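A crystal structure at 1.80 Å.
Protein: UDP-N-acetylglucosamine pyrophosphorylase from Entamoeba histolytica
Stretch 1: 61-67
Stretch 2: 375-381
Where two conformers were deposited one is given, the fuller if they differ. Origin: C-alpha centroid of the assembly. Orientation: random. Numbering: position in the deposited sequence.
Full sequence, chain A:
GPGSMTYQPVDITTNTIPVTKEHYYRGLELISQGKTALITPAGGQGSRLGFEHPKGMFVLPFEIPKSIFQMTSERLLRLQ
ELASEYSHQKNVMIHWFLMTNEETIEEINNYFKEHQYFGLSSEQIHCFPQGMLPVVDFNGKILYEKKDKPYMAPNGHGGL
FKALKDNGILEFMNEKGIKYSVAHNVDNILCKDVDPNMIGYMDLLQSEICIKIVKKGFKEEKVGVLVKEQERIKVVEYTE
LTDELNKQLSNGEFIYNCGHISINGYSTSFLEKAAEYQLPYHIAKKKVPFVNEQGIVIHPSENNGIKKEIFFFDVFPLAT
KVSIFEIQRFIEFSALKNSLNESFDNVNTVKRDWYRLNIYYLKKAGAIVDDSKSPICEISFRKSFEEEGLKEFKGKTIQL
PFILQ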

# COMPACT_ATOMS: atom_id res chain seq x y z
N PRO A 61 -2.55 -18.31 5.32
CA PRO A 61 -2.33 -19.65 5.92
C PRO A 61 -0.89 -19.92 6.40
O PRO A 61 -0.26 -20.87 5.94
CB PRO A 61 -2.73 -20.61 4.79
CG PRO A 61 -2.37 -19.84 3.52
CD PRO A 61 -2.66 -18.38 3.85
N PHE A 62 -0.40 -19.11 7.34
CA PHE A 62 0.90 -19.33 7.97
C PHE A 62 0.77 -20.44 9.04
O PHE A 62 -0.35 -20.93 9.30
CB PHE A 62 1.44 -18.04 8.63
CG PHE A 62 1.63 -16.87 7.67
CD1 PHE A 62 2.07 -17.06 6.37
CD2 PHE A 62 1.41 -15.56 8.11
CE1 PHE A 62 2.27 -15.96 5.50
CE2 PHE A 62 1.60 -14.45 7.25
CZ PHE A 62 2.03 -14.67 5.94
N GLU A 63 1.89 -20.82 9.66
CA GLU A 63 1.84 -21.77 10.79
C GLU A 63 0.98 -21.22 11.95
O GLU A 63 0.29 -21.98 12.64
CB GLU A 63 3.24 -22.18 11.27
CG GLU A 63 4.08 -22.98 10.23
CD GLU A 63 3.45 -24.31 9.85
OE1 GLU A 63 2.98 -25.03 10.75
OE2 GLU A 63 3.43 -24.64 8.64
N ILE A 64 1.06 -19.90 12.14
CA ILE A 64 0.17 -19.16 13.04
C ILE A 64 -0.69 -18.22 12.17
O ILE A 64 -0.21 -17.16 11.73
CB ILE A 64 0.96 -18.35 14.12
CG1 ILE A 64 1.94 -19.25 14.89
CG2 ILE A 64 0.01 -17.63 15.08
CD1 ILE A 64 1.30 -20.43 15.61
N PRO A 65 -1.95 -18.60 11.89
CA PRO A 65 -2.73 -17.84 10.90
C PRO A 65 -3.23 -16.47 11.38
O PRO A 65 -3.84 -16.39 12.45
CB PRO A 65 -3.93 -18.76 10.60
CG PRO A 65 -3.73 -20.01 11.44
CD PRO A 65 -2.77 -19.66 12.53
N LYS A 66 -2.98 -15.44 10.57
CA LYS A 66 -3.43 -14.06 10.85
C LYS A 66 -3.99 -13.35 9.61
O LYS A 66 -3.54 -13.61 8.49
CB LYS A 66 -2.29 -13.23 11.45
CG LYS A 66 -1.75 -13.77 12.78
CD LYS A 66 -0.60 -12.92 13.32
CE LYS A 66 -0.03 -13.52 14.60
NZ LYS A 66 1.24 -12.85 15.04
N SER A 67 -4.99 -12.47 9.80
CA SER A 67 -5.53 -11.68 8.68
C SER A 67 -4.58 -10.55 8.27
O SER A 67 -3.69 -10.16 9.04
CB SER A 67 -6.90 -11.06 9.03
OG SER A 67 -6.79 -10.04 10.02
N PRO A 375 12.31 -24.96 5.67
CA PRO A 375 12.45 -23.53 5.33
C PRO A 375 11.69 -22.55 6.26
O PRO A 375 11.81 -21.33 6.07
CB PRO A 375 11.86 -23.47 3.92
CG PRO A 375 10.73 -24.46 3.97
CD PRO A 375 11.18 -25.57 4.93
N ILE A 376 10.94 -23.05 7.23
CA ILE A 376 10.03 -22.22 8.06
C ILE A 376 10.76 -21.28 9.05
O ILE A 376 11.52 -21.73 9.89
CB ILE A 376 9.00 -23.10 8.83
CG1 ILE A 376 8.23 -23.97 7.83
CG2 ILE A 376 8.04 -22.23 9.69
CD1 ILE A 376 7.40 -25.05 8.46
N CYS A 377 10.51 -19.97 8.91
CA CYS A 377 11.05 -18.96 9.84
C CYS A 377 10.00 -17.84 9.96
O CYS A 377 9.91 -17.00 9.06
CB CYS A 377 12.38 -18.40 9.30
SG CYS A 377 13.35 -17.28 10.39
N GLU A 378 9.19 -17.88 11.02
CA GLU A 378 8.09 -16.91 11.26
C GLU A 378 8.38 -16.02 12.46
O GLU A 378 8.46 -16.50 13.61
CB GLU A 378 6.74 -17.61 11.47
CG GLU A 378 6.32 -18.55 10.33
CD GLU A 378 4.83 -18.88 10.30
OE1 GLU A 378 4.04 -18.46 11.19
OE2 GLU A 378 4.42 -19.56 9.34
N ILE A 379 8.50 -14.72 12.20
CA ILE A 379 8.80 -13.72 13.22
C ILE A 379 7.65 -12.70 13.27
O ILE A 379 7.42 -11.97 12.30
CB ILE A 379 10.14 -12.98 12.92
CG1 ILE A 379 11.31 -14.00 12.86
CG2 ILE A 379 10.36 -11.84 13.94
CD1 ILE A 379 12.71 -13.39 12.59
N SER A 380 6.94 -12.65 14.41
CA SER A 380 5.75 -11.78 14.54
C SER A 380 6.06 -10.31 14.26
O SER A 380 7.08 -9.79 14.72
CB SER A 380 5.13 -11.91 15.93
OG SER A 380 4.00 -11.05 16.04
N PHE A 381 5.18 -9.65 13.49
CA PHE A 381 5.29 -8.19 13.25
C PHE A 381 5.21 -7.40 14.58
O PHE A 381 5.61 -6.23 14.64
CB PHE A 381 4.18 -7.70 12.29
CG PHE A 381 4.46 -7.91 10.80
CD1 PHE A 381 5.42 -8.80 10.33
CD2 PHE A 381 3.68 -7.22 9.86
CE1 PHE A 381 5.62 -8.99 8.94
CE2 PHE A 381 3.87 -7.40 8.48
CZ PHE A 381 4.86 -8.28 8.03
O HOH W 1 2.18 -15.98 11.51
O HOH W 2 2.59 -10.88 12.67

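The contact between the two stretches is small, burying 242 Å² in all, and it centres on the buried side chain of Glu378. This residue lies in the strand 377–379, whereas the facing segment around Glu63 is loop; their CA atoms are the nearest pair across the stretches, yet stand 7.9 Å apart, so the backbones do not pair directly and a side chain spans the gap. The carboxylate of Glu378 receives two successive backbone amides. Glu63 N donates to Glu378 OE2 at 2.8 Å with a nearly straight geometry, while Ile64 N makes a longer, weak hydrogen bond to Glu378 OE1 at 3.4 Å. A water extends this arrangement by donating to both Glu378 OE1 (3.1 Å) and Ile64 O (2.7 Å), so that both polar backbone atoms of Ile64 are linked to the same carboxylate.

Glu63 covers the next largest area. Its backbone serves the carboxylate, but its own acidic group finds no polar partner in the other stretch: Glu63 OE2 lies 4.0 Å from Ile376 CD1, a van der Waals contact against an aliphatic methyl. Farther along, the extended Lys66 side chain reaches Ser380. Lys66 NZ and Ser380 OG are 3.4 Å apart, but the angle is too poor for a hydrogen bond; a second water instead links Lys66 NZ, weakly, to Phe381 N.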